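Local atomic coordinates of tRNA(Phe) 7-((3-amino-3-carboxypropyl)-4-demethylwyosine(37)-N(4))-methyltransferase 1 (Pyrococcus horikoshii, PDB entry 2IT2), a protein that probably transfers a methyl group from S-adenosyl-L-methionine to N-4 of a wyosine-type base at position 37 of tRNA(Phe). Residues S52-F66 / R95-H109. Residues are numbered along the deposited sequence; the frame is centred on the assembly and turned at random.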
# COMPACT_ATOMS: atom_id res chain seq x y z
N SER B 52 3.50 -17.44 0.93
CA SER B 52 2.97 -16.95 -0.35
C SER B 52 3.50 -15.58 -0.83
O SER B 52 3.39 -14.59 -0.11
CB SER B 52 1.44 -16.90 -0.26
OG SER B 52 1.01 -16.13 0.84
N SER B 53 4.05 -15.53 -2.05
CA SER B 53 4.59 -14.30 -2.64
C SER B 53 4.33 -14.19 -4.16
O SER B 53 3.86 -15.15 -4.77
CB SER B 53 6.10 -14.22 -2.37
OG SER B 53 6.39 -14.33 -0.98
N CYS B 54 4.64 -13.04 -4.75
CA CYS B 54 4.45 -12.80 -6.20
C CYS B 54 5.44 -11.75 -6.75
O CYS B 54 5.90 -10.90 -6.00
CB CYS B 54 3.00 -12.37 -6.46
SG CYS B 54 2.44 -10.95 -5.51
N SER B 55 5.75 -11.81 -8.05
CA SER B 55 6.73 -10.91 -8.67
C SER B 55 6.26 -9.67 -9.43
O SER B 55 7.03 -9.08 -10.20
CB SER B 55 7.65 -11.70 -9.61
OG SER B 55 6.93 -12.19 -10.73
N GLY B 56 5.01 -9.26 -9.22
CA GLY B 56 4.49 -8.09 -9.90
C GLY B 56 3.49 -8.48 -10.97
O GLY B 56 3.62 -9.54 -11.57
N ARG B 57 2.51 -7.63 -11.25
CA ARG B 57 1.55 -8.00 -12.27
C ARG B 57 0.88 -6.86 -13.01
O ARG B 57 0.66 -5.78 -12.47
CB ARG B 57 0.45 -8.87 -11.64
CG ARG B 57 -0.50 -8.11 -10.73
CD ARG B 57 -1.72 -8.97 -10.40
NE ARG B 57 -2.76 -8.23 -9.69
CZ ARG B 57 -2.62 -7.72 -8.47
NH1 ARG B 57 -1.48 -7.85 -7.81
NH2 ARG B 57 -3.63 -7.07 -7.91
N ILE B 58 0.59 -7.12 -14.28
CA ILE B 58 -0.12 -6.17 -15.13
C ILE B 58 -1.41 -6.92 -15.41
O ILE B 58 -1.39 -8.13 -15.67
CB ILE B 58 0.61 -5.88 -16.46
CG1 ILE B 58 1.94 -5.17 -16.17
CG2 ILE B 58 -0.27 -5.01 -17.38
CD1 ILE B 58 2.87 -5.06 -17.36
N SER B 59 -2.53 -6.23 -15.32
CA SER B 59 -3.79 -6.91 -15.53
C SER B 59 -4.82 -6.06 -16.24
O SER B 59 -4.79 -4.84 -16.17
CB SER B 59 -4.37 -7.33 -14.18
OG SER B 59 -3.40 -7.93 -13.33
N VAL B 60 -5.72 -6.73 -16.95
CA VAL B 60 -6.84 -6.07 -17.58
C VAL B 60 -7.97 -6.85 -16.94
O VAL B 60 -8.12 -8.05 -17.17
CB VAL B 60 -6.88 -6.26 -19.09
CG1 VAL B 60 -8.24 -5.81 -19.61
CG2 VAL B 60 -5.78 -5.45 -19.75
N MSE B 61 -8.74 -6.19 -16.10
CA MSE B 61 -9.82 -6.87 -15.40
C MSE B 61 -11.06 -6.02 -15.24
O MSE B 61 -11.01 -4.79 -15.28
CB MSE B 61 -9.31 -7.35 -14.03
CG MSE B 61 -8.71 -6.26 -13.15
SE MSE B 61 -10.03 -5.27 -12.16
CE MSE B 61 -9.99 -6.20 -10.48
N GLU B 62 -12.20 -6.69 -15.10
CA GLU B 62 -13.46 -5.99 -14.91
C GLU B 62 -14.04 -6.27 -13.54
O GLU B 62 -14.01 -7.40 -13.05
CB GLU B 62 -14.48 -6.37 -16.00
CG GLU B 62 -14.70 -7.85 -16.21
CD GLU B 62 -15.77 -8.13 -17.27
OE1 GLU B 62 -15.72 -7.51 -18.36
OE2 GLU B 62 -16.66 -8.96 -17.01
N MSE B 63 -14.56 -5.22 -12.91
CA MSE B 63 -15.15 -5.34 -11.59
C MSE B 63 -16.29 -4.34 -11.47
O MSE B 63 -16.31 -3.33 -12.18
CB MSE B 63 -14.08 -5.08 -10.51
CG MSE B 63 -13.39 -3.72 -10.59
SE MSE B 63 -11.92 -3.58 -9.34
CE MSE B 63 -10.72 -2.50 -10.38
N PRO B 64 -17.25 -4.60 -10.57
CA PRO B 64 -18.39 -3.69 -10.39
C PRO B 64 -17.98 -2.26 -10.07
O PRO B 64 -18.48 -1.31 -10.68
CB PRO B 64 -19.18 -4.35 -9.26
CG PRO B 64 -18.11 -5.02 -8.45
CD PRO B 64 -17.24 -5.64 -9.53
N HIS B 65 -17.08 -2.12 -9.11
CA HIS B 65 -16.57 -0.82 -8.69
C HIS B 65 -15.10 -0.95 -8.32
O HIS B 65 -14.66 -1.99 -7.84
CB HIS B 65 -17.37 -0.29 -7.50
CG HIS B 65 -18.83 -0.14 -7.78
ND1 HIS B 65 -19.67 -1.21 -7.95
CD2 HIS B 65 -19.59 0.97 -7.94
CE1 HIS B 65 -20.89 -0.78 -8.21
NE2 HIS B 65 -20.87 0.54 -8.21
N PHE B 66 -14.34 0.11 -8.54
CA PHE B 66 -12.92 0.10 -8.24
C PHE B 66 -12.65 -0.28 -6.79
O PHE B 66 -13.35 0.17 -5.89
CB PHE B 66 -12.32 1.48 -8.53
CG PHE B 66 -10.83 1.54 -8.32
CD1 PHE B 66 -9.95 0.94 -9.21
CD2 PHE B 66 -10.31 2.20 -7.21
CE1 PHE B 66 -8.57 0.99 -9.00
CE2 PHE B 66 -8.95 2.25 -6.99
CZ PHE B 66 -8.07 1.65 -7.88
N ARG B 95 -17.14 -7.14 -21.17
CA ARG B 95 -18.59 -7.16 -21.34
C ARG B 95 -19.38 -6.47 -20.23
O ARG B 95 -20.44 -5.89 -20.50
CB ARG B 95 -19.05 -8.61 -21.47
CG ARG B 95 -18.56 -9.25 -22.74
CD ARG B 95 -19.32 -8.72 -23.95
NE ARG B 95 -18.94 -9.42 -25.17
CZ ARG B 95 -17.73 -9.41 -25.70
NH1 ARG B 95 -16.74 -8.73 -25.13
NH2 ARG B 95 -17.49 -10.08 -26.83
N SER B 96 -18.88 -6.51 -19.00
CA SER B 96 -19.60 -5.92 -17.88
C SER B 96 -18.74 -5.25 -16.82
O SER B 96 -17.57 -5.60 -16.64
CB SER B 96 -20.45 -7.00 -17.21
OG SER B 96 -21.16 -6.48 -16.10
N GLY B 97 -19.35 -4.32 -16.10
CA GLY B 97 -18.67 -3.61 -15.03
C GLY B 97 -17.64 -2.64 -15.55
O GLY B 97 -17.62 -2.33 -16.74
N GLN B 98 -16.79 -2.17 -14.65
CA GLN B 98 -15.72 -1.24 -15.02
C GLN B 98 -14.52 -2.04 -15.51
O GLN B 98 -14.12 -3.02 -14.88
CB GLN B 98 -15.30 -0.38 -13.82
CG GLN B 98 -16.44 0.32 -13.11
CD GLN B 98 -15.98 1.16 -11.94
OE1 GLN B 98 -14.98 0.85 -11.29
NE2 GLN B 98 -16.73 2.21 -11.64
N LEU B 99 -13.96 -1.62 -16.65
CA LEU B 99 -12.79 -2.28 -17.20
C LEU B 99 -11.56 -1.47 -16.77
O LEU B 99 -11.46 -0.27 -17.03
CB LEU B 99 -12.89 -2.38 -18.72
CG LEU B 99 -11.71 -3.08 -19.41
CD1 LEU B 99 -11.64 -4.54 -18.97
CD2 LEU B 99 -11.85 -2.97 -20.93
N TRP B 100 -10.64 -2.12 -16.07
CA TRP B 100 -9.44 -1.45 -15.57
C TRP B 100 -8.13 -2.05 -16.05
O TRP B 100 -8.03 -3.27 -16.26
CB TRP B 100 -9.41 -1.47 -14.03
CG TRP B 100 -10.42 -0.58 -13.37
CD1 TRP B 100 -11.72 -0.88 -13.07
CD2 TRP B 100 -10.23 0.79 -12.97
NE1 TRP B 100 -12.35 0.21 -12.52
CE2 TRP B 100 -11.46 1.25 -12.45
CE3 TRP B 100 -9.14 1.66 -13.01
CZ2 TRP B 100 -11.63 2.55 -11.97
CZ3 TRP B 100 -9.30 2.96 -12.53
CH2 TRP B 100 -10.55 3.39 -12.02
N PHE B 101 -7.14 -1.19 -16.25
CA PHE B 101 -5.81 -1.65 -16.60
C PHE B 101 -5.06 -1.39 -15.29
O PHE B 101 -4.99 -0.25 -14.82
CB PHE B 101 -5.22 -0.81 -17.75
CG PHE B 101 -3.83 -1.23 -18.15
CD1 PHE B 101 -2.72 -0.79 -17.42
CD2 PHE B 101 -3.63 -2.07 -19.24
CE1 PHE B 101 -1.44 -1.19 -17.77
CE2 PHE B 101 -2.34 -2.48 -19.60
CZ PHE B 101 -1.25 -2.04 -18.86
N LEU B 102 -4.52 -2.44 -14.68
CA LEU B 102 -3.84 -2.31 -13.40
C LEU B 102 -2.39 -2.77 -13.42
O LEU B 102 -2.03 -3.72 -14.14
CB LEU B 102 -4.57 -3.12 -12.31
CG LEU B 102 -6.08 -2.95 -12.16
CD1 LEU B 102 -6.63 -3.95 -11.15
CD2 LEU B 102 -6.40 -1.52 -11.74
N VAL B 103 -1.56 -2.08 -12.65
CA VAL B 103 -0.17 -2.47 -12.47
C VAL B 103 0.02 -2.55 -10.95
O VAL B 103 -0.30 -1.59 -10.24
CB VAL B 103 0.83 -1.46 -13.05
CG1 VAL B 103 2.25 -1.90 -12.72
CG2 VAL B 103 0.68 -1.38 -14.54
N ARG B 104 0.52 -3.68 -10.47
CA ARG B 104 0.74 -3.89 -9.04
C ARG B 104 2.14 -4.40 -8.74
O ARG B 104 2.70 -5.21 -9.47
CB ARG B 104 -0.28 -4.88 -8.47
CG ARG B 104 -1.70 -4.36 -8.50
CD ARG B 104 -1.88 -3.21 -7.52
NE ARG B 104 -3.27 -2.75 -7.46
CZ ARG B 104 -3.80 -1.85 -8.29
NH1 ARG B 104 -3.06 -1.32 -9.25
NH2 ARG B 104 -5.08 -1.50 -8.16
N SER B 105 2.69 -3.91 -7.63
CA SER B 105 4.04 -4.27 -7.17
C SER B 105 4.16 -5.70 -6.69
O SER B 105 3.16 -6.32 -6.30
CB SER B 105 4.45 -3.34 -6.03
OG SER B 105 5.49 -3.92 -5.24
N PRO B 106 5.38 -6.26 -6.73
CA PRO B 106 5.55 -7.63 -6.25
C PRO B 106 5.29 -7.53 -4.74
O PRO B 106 5.44 -6.45 -4.14
CB PRO B 106 7.03 -7.93 -6.54
CG PRO B 106 7.36 -7.05 -7.68
CD PRO B 106 6.61 -5.77 -7.39
N ILE B 107 4.90 -8.65 -4.14
CA ILE B 107 4.66 -8.71 -2.70
C ILE B 107 5.30 -9.98 -2.16
O ILE B 107 5.02 -11.08 -2.64
CB ILE B 107 3.15 -8.76 -2.36
CG1 ILE B 107 2.43 -7.52 -2.89
CG2 ILE B 107 2.99 -8.89 -0.84
CD1 ILE B 107 0.95 -7.51 -2.61
N LEU B 108 6.19 -9.82 -1.18
CA LEU B 108 6.84 -10.98 -0.59
C LEU B 108 6.46 -11.02 0.89
O LEU B 108 6.42 -9.98 1.56
CB LEU B 108 8.37 -10.88 -0.74
CG LEU B 108 8.98 -10.50 -2.11
CD1 LEU B 108 10.49 -10.32 -1.96
CD2 LEU B 108 8.67 -11.57 -3.15
N HIS B 109 6.14 -12.21 1.39
CA HIS B 109 5.81 -12.37 2.79
C HIS B 109 6.92 -13.23 3.37
O HIS B 109 7.20 -14.32 2.86
CB HIS B 109 4.44 -13.02 2.95
CG HIS B 109 3.30 -12.08 2.69
ND1 HIS B 109 1.99 -12.49 2.64
CD2 HIS B 109 3.29 -10.74 2.49
CE1 HIS B 109 1.21 -11.45 2.43
NE2 HIS B 109 1.97 -10.37 2.33
O HOH W 1 2.52 -12.18 -1.84
O HOH W 2 1.51 -8.21 -7.56
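Paired backbones join Arg57–Met63 to Gln98–Arg104 as antiparallel strands, their N-to-C directions 155° apart. Reciprocal N-H to O bonds link Arg57 with Arg104, Ser59 with Leu102, Met61 with Trp100 and Met63 with Gln98. The ladder breaks at Gly56 and Ser105–Pro106 and resumes at Cys54–Ile107, while water 1 bridges Ser52 O and Ile107 O.

On the face carrying Met61, Met63, Trp100 and Leu102, Phe66 folds back from the loop after the strand. Phe66 CD1 stands over the centre of the Trp100 ring system, 3.6 Å from Trp100 CE2. The planes of the Phe66 ring and the Trp100 six-membered ring meet at 44°, an oblique aromatic pair. Selenomethionine Met63 places CE over the five-membered ring, 3.3 Å from Trp100 CD1, a CH-pi contact. Gln98 OE1, lying in the indole plane, accepts Trp100 NE1 (3.0 Å) from above its own amide plane, which probably helps hold the indole's rotation. On the opposite face, Ile58 CG2 meets Phe101 CZ at 3.5 Å, and helix 167-194 covers Phe101.

Among the charged groups, the extended Arg57 chain lays one guanidinium face against the Arg104 aliphatic stem, Arg57 NH1 lying 3.3 Å from Arg104 CB. A bend at chi2 takes the Arg104 guanidinium to Val103 O, and Asp154 forms its salt bridge. Glu62 OE1 accepts Arg95 N through its syn lone pair, with N-H...O at 173°, and also binds His94.

Two strands of the antiparallel sheet are thus zipped by backbone bonds, with a mainly apolar face, on which Phe101 and Val103 meet helix 167-194, and on the other a Phe66–Trp100 pair flanked by Met63 and Leu102; Asp154 probably offsets the charge of Arg104, whose NE lies near Arg57 NH2.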